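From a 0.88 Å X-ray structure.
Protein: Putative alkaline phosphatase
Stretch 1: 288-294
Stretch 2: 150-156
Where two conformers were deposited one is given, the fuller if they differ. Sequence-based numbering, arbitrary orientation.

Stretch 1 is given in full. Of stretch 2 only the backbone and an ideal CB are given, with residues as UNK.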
ATOM      1  N   TYR A 288      -0.036  10.678 -13.352  1.00  5.08           N
ATOM      2  CA  TYR A 288      -1.058   9.673 -13.084  1.00  4.68           C
ATOM      3  C   TYR A 288      -1.716   9.955 -11.711  1.00  4.31           C
ATOM      4  O   TYR A 288      -0.995  10.235 -10.740  1.00  4.76           O
ATOM      5  CB  TYR A 288      -0.402   8.292 -13.065  1.00  4.64           C
ATOM      6  CG  TYR A 288      -1.394   7.173 -12.888  1.00  3.93           C
ATOM      7  CD1 TYR A 288      -2.119   6.699 -13.987  1.00  4.56           C
ATOM      8  CD2 TYR A 288      -1.619   6.570 -11.640  1.00  4.33           C
ATOM      9  CE1 TYR A 288      -3.032   5.651 -13.857  1.00  4.17           C
ATOM     10  CE2 TYR A 288      -2.523   5.523 -11.495  1.00  4.51           C
ATOM     11  CZ  TYR A 288      -3.242   5.050 -12.602  1.00  4.03           C
ATOM     12  OH  TYR A 288      -4.096   3.994 -12.531  1.00  4.26           O
ATOM     13  N   PRO A 289      -3.028   9.877 -11.597  1.00  4.45           N
ATOM     14  CA  PRO A 289      -3.680  10.466 -10.409  1.00  4.39           C
ATOM     15  C   PRO A 289      -3.790   9.558  -9.194  1.00  4.27           C
ATOM     16  O   PRO A 289      -4.045  10.051  -8.103  1.00  5.31           O
ATOM     17  CB  PRO A 289      -5.057  10.880 -10.926  1.00  5.52           C
ATOM     18  CG  PRO A 289      -5.339   9.925 -12.046  1.00  5.68           C
ATOM     19  CD  PRO A 289      -4.024   9.732 -12.726  1.00  5.54           C
ATOM     20  N   ILE A 290      -3.744   8.200  -9.359  1.00  3.65           N
ATOM     21  CA  ILE A 290      -4.041   7.306  -8.254  1.00  3.87           C
ATOM     22  C   ILE A 290      -2.781   6.799  -7.617  1.00  3.75           C
ATOM     23  O   ILE A 290      -1.990   6.047  -8.261  1.00  4.02           O
ATOM     24  CB  ILE A 290      -4.921   6.093  -8.655  1.00  3.68           C
ATOM     25  CG1 ILE A 290      -5.996   6.455  -9.709  1.00  4.70           C
ATOM     26  CG2 ILE A 290      -5.572   5.512  -7.401  1.00  4.61           C
ATOM     27  CD1 ILE A 290      -6.825   5.275 -10.152  1.00  5.87           C
ATOM     28  N   LEU A 291      -2.493   7.177  -6.373  1.00  3.41           N
ATOM     29  CA  LEU A 291      -1.210   6.894  -5.729  1.00  3.72           C
ATOM     30  C   LEU A 291      -1.395   6.893  -4.193  1.00  3.29           C
ATOM     31  O   LEU A 291      -2.413   7.354  -3.653  1.00  3.95           O
ATOM     32  CB  LEU A 291      -0.103   7.851  -6.168  1.00  3.91           C
ATOM     33  CG  LEU A 291      -0.070   9.229  -5.487  1.00  3.89           C
ATOM     34  CD1 LEU A 291       1.057  10.064  -6.089  1.00  5.28           C
ATOM     35  CD2 LEU A 291      -1.379  10.008  -5.584  1.00  4.25           C
ATOM     36  N   GLY A 292      -0.334   6.446  -3.502  1.00  3.50           N
ATOM     37  CA  GLY A 292      -0.244   6.544  -2.038  1.00  3.73           C
ATOM     38  C   GLY A 292       1.007   5.872  -1.551  1.00  3.32           C
ATOM     39  O   GLY A 292       1.956   5.698  -2.339  1.00  3.54           O
ATOM     40  N   PHE A 293       1.060   5.540  -0.255  1.00  3.16           N
ATOM     41  CA  PHE A 293       2.224   4.910   0.365  1.00  2.90           C
ATOM     42  C   PHE A 293       1.879   3.527   0.871  1.00  3.01           C
ATOM     43  O   PHE A 293       0.757   3.244   1.310  1.00  3.44           O
ATOM     44  CB  PHE A 293       2.799   5.759   1.543  1.00  3.75           C
ATOM     45  CG  PHE A 293       3.388   7.060   1.059  1.00  3.62           C
ATOM     46  CD1 PHE A 293       2.601   8.196   0.908  1.00  4.87           C
ATOM     47  CD2 PHE A 293       4.718   7.103   0.687  1.00  3.56           C
ATOM     48  CE1 PHE A 293       3.155   9.371   0.413  1.00  5.41           C
ATOM     49  CE2 PHE A 293       5.265   8.279   0.197  1.00  4.78           C
ATOM     50  CZ  PHE A 293       4.500   9.424   0.082  1.00  5.13           C
ATOM     51  N   THR A 294       2.901   2.656   0.839  1.00  3.09           N
ATOM     52  CA  THR A 294       2.856   1.397   1.615  1.00  2.81           C
ATOM     53  C   THR A 294       3.910   1.498   2.714  1.00  2.73           C
ATOM     54  O   THR A 294       4.932   2.164   2.520  1.00  3.04           O
ATOM     55  CB  THR A 294       3.034   0.183   0.703  1.00  3.21           C
ATOM     56  OG1 THR A 294       2.898  -0.999   1.484  1.00  3.50           O
ATOM     57  CG2 THR A 294       4.355   0.137  -0.033  1.00  4.25           C
ATOM     58  N   UNK A 150      -7.656   0.033   0.468  1.00  2.96           N
ATOM     59  CA  UNK A 150      -7.670   1.321   1.166  1.00  3.26           C
ATOM     60  C   UNK A 150      -7.115   2.431   0.240  1.00  3.22           C
ATOM     61  O   UNK A 150      -7.714   3.512   0.127  1.00  3.39           O
ATOM     62  CB  UNK A 150      -6.852   1.236   2.456  1.00  3.26           C
ATOM     63  N   UNK A 151      -5.973   2.187  -0.410  1.00  3.35           N
ATOM     64  CA  UNK A 151      -5.394   3.214  -1.276  1.00  3.48           C
ATOM     65  C   UNK A 151      -6.362   3.604  -2.411  1.00  3.22           C
ATOM     66  O   UNK A 151      -6.466   4.772  -2.798  1.00  3.72           O
ATOM     67  CB  UNK A 151      -4.070   2.719  -1.861  1.00  3.48           C
ATOM     68  N   UNK A 152      -7.013   2.609  -2.986  1.00  3.23           N
ATOM     69  CA  UNK A 152      -7.939   2.833  -4.126  1.00  3.06           C
ATOM     70  C   UNK A 152      -9.229   3.556  -3.692  1.00  3.49           C
ATOM     71  O   UNK A 152      -9.675   4.474  -4.367  1.00  3.60           O
ATOM     72  CB  UNK A 152      -8.300   1.496  -4.778  1.00  3.06           C
ATOM     73  N   UNK A 153      -9.802   3.096  -2.591  1.00  3.50           N
ATOM     74  CA  UNK A 153     -11.040   3.726  -2.116  1.00  3.26           C
ATOM     75  C   UNK A 153     -10.800   5.119  -1.585  1.00  3.63           C
ATOM     76  O   UNK A 153     -11.717   5.948  -1.641  1.00  4.05           O
ATOM     77  CB  UNK A 153     -11.690   2.871  -1.027  1.00  3.26           C
ATOM     78  N   UNK A 154      -9.590   5.474  -1.134  0.80  3.58           N
ATOM     79  CA  UNK A 154      -9.293   6.897  -0.868  0.80  3.91           C
ATOM     80  C   UNK A 154      -9.535   7.729  -2.111  0.80  3.95           C
ATOM     81  O   UNK A 154     -10.071   8.857  -2.056  0.80  4.05           O
ATOM     82  CB  UNK A 154      -7.849   7.076  -0.395  0.80  3.91           C
ATOM     83  N   UNK A 155      -9.083   7.223  -3.278  1.00  3.95           N
ATOM     84  CA  UNK A 155      -9.196   7.982  -4.538  1.00  3.84           C
ATOM     85  C   UNK A 155     -10.681   8.092  -4.932  1.00  3.88           C
ATOM     86  O   UNK A 155     -11.202   9.167  -5.261  1.00  4.61           O
ATOM     87  CB  UNK A 155      -8.391   7.312  -5.653  1.00  3.84           C
ATOM     88  N   UNK A 156     -11.415   6.961  -4.895  1.00  3.83           N
ATOM     89  CA  UNK A 156     -12.827   6.979  -5.252  1.00  3.94           C
ATOM     90  C   UNK A 156     -13.609   7.914  -4.305  1.00  4.14           C
ATOM     91  O   UNK A 156     -14.494   8.666  -4.736  1.00  4.66           O
ATOM     92  CB  UNK A 156     -13.402   5.562  -5.206  1.00  3.94           C
TER

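Stretch 2 is one continuous run of helix, its phi/psi values helical throughout, psi easing to -24° at position 153, lying against a loop, 288-290, that leads into the strand 291-294. Such a backbone is compatible with most residues, but proline is disfavoured within the run and so, less strongly, is glycine.

Position 150 has nothing of stretch 1 within 5.5 Å of its ideal CB, so stretch 1 sets no preference and many helix-compatible residues would do. The deposited residue is Glu150, extended with chi1 and chi2 both t; one partner comes from the helix itself, at position 154, and its carboxylate is also hydrogen-bonded elsewhere in the structure.

Position 151 points its CA-to-CB bond toward stretch 1. The ideal CB lies 5.2 Å from Leu291 O and 5.4 Å from Gly292 CA, which leaves room for further atoms but not for direct contact by CB alone. Because Gly292 has no side chain, the strand is open here, and a medium apolar residue such as leucine, isoleucine or methionine would fill the gap. Leu151 occupies it in the m, t rotamer. Leu151 CD2 comes 4.0 Å from Gly292 CA and 3.7 Å from Phe293 O, packing against backbone rather than side chain. The glycine matters to this fit: an ideal CB on Gly292 would stand 2.6 Å from Leu151 CD2, a clash. The backbone of position 151 also contributes, since a water donates hydrogen bonds to Leu151 O (2.8 Å from the water O) and to Leu291 O (2.7 Å from the same water O), joining two acceptors that could not bond to each other.

At position 152 the CA-to-CB bond runs sideways, and no atom of stretch 1 lies near the ideal CB. Only a long side chain could reach the apolar end of Ile290; phenylalanine, leucine or methionine are reasonable. Phe152, with chi1 t, does so, presenting its ring edge to Ile290, with Phe152 CE1 4.3 Å from Ile290 CD1.

Position 153 is out of reach, and stretch 1 does not discriminate there. It is Thr153, with chi1 p.

Position 154 points toward stretch 1, yet nothing lies within 5.5 Å of its ideal CB. A long polar residue could extend along the helix to a partner one turn back. Arg154 does this: Arg154 NH2 donates to Glu150 OE2 at 3.0 Å, a salt bridge with the i, i+4 spacing that suits a helix.

Position 155 faces stretch 1 closely, its ideal CB 3.8 Å from Ile290 CG2. Pro289 and Ile290 offer a largely apolar surface, so a large hydrophobic residue is expected, and a flat aromatic could use both neighbours. Phe155 does. Ile290 CG1 sits over one ring face, 3.8 Å from the centroid of the Phe155 ring and 8° off the normal, a CH-pi contact. Meanwhile Phe155 CE1 approaches Pro289 CB at 3.8 Å and Pro289 O at 3.6 Å, while Phe155 CB retains its packing on Ile290 CG2.

Position 156 is again out of reach, leaving the choice open; it is Leu156, in the m, t rotamer.

Stretch 2 (150-156) ELFTRFL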
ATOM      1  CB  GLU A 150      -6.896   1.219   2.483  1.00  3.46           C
ATOM      2  CG  GLU A 150      -7.023   2.517   3.312  1.00  4.27           C
ATOM      3  CD  GLU A 150      -6.420   2.350   4.706  1.00  3.98           C
ATOM      4  OE1 GLU A 150      -6.943   1.522   5.486  1.00  4.21           O
ATOM      5  OE2 GLU A 150      -5.405   3.064   5.018  1.00  4.00           O
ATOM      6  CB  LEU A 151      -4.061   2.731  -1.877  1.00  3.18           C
ATOM      7  CG  LEU A 151      -2.906   2.586  -0.889  1.00  3.80           C
ATOM      8  CD1 LEU A 151      -1.697   2.043  -1.616  1.00  5.89           C
ATOM      9  CD2 LEU A 151      -2.607   3.903  -0.191  1.00  5.34           C
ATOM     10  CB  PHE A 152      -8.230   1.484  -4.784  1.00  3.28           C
ATOM     11  CG  PHE A 152      -9.097   1.577  -6.037  1.00  3.86           C
ATOM     12  CD1 PHE A 152      -8.767   2.381  -7.105  1.00  4.60           C
ATOM     13  CD2 PHE A 152     -10.244   0.812  -6.132  1.00  4.62           C
ATOM     14  CE1 PHE A 152      -9.509   2.450  -8.258  1.00  5.45           C
ATOM     15  CE2 PHE A 152     -11.025   0.857  -7.294  1.00  5.61           C
ATOM     16  CZ  PHE A 152     -10.671   1.644  -8.341  1.00  6.07           C
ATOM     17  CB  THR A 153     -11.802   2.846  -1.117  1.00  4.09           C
ATOM     18  OG1 THR A 153     -11.028   2.650   0.100  1.00  4.08           O
ATOM     19  CG2 THR A 153     -12.241   1.546  -1.717  1.00  4.29           C
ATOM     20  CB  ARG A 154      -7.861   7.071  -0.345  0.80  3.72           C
ATOM     21  CG  ARG A 154      -7.705   6.572   1.110  0.80  2.91           C
ATOM     22  CD  ARG A 154      -6.292   6.887   1.651  0.80  4.15           C
ATOM     23  NE  ARG A 154      -6.013   6.308   2.929  0.80  3.73           N
ATOM     24  CZ  ARG A 154      -6.599   6.632   4.088  0.80  3.83           C
ATOM     25  NH1 ARG A 154      -7.378   7.685   4.161  0.80  4.84           N
ATOM     26  NH2 ARG A 154      -6.276   5.917   5.183  0.80  5.11           N
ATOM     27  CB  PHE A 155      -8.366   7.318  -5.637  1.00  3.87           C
ATOM     28  CG  PHE A 155      -8.422   8.085  -6.927  1.00  4.34           C
ATOM     29  CD1 PHE A 155      -7.636   9.220  -7.077  1.00  4.69           C
ATOM     30  CD2 PHE A 155      -9.209   7.730  -8.007  1.00  5.10           C
ATOM     31  CE1 PHE A 155      -7.631   9.962  -8.247  1.00  5.18           C
ATOM     32  CE2 PHE A 155      -9.237   8.469  -9.190  1.00  5.74           C
ATOM     33  CZ  PHE A 155      -8.442   9.576  -9.301  1.00  5.71           C
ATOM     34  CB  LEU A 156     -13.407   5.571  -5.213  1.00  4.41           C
ATOM     35  CG  LEU A 156     -12.754   4.539  -6.135  1.00  5.17           C
ATOM     36  CD1 LEU A 156     -13.444   3.194  -5.924  1.00  6.89           C
ATOM     37  CD2 LEU A 156     -12.783   4.956  -7.605  1.00  6.51           C
TER
HETATM   38  O   HOH W   1      -4.648   6.834  -2.151  1.00  4.20           O
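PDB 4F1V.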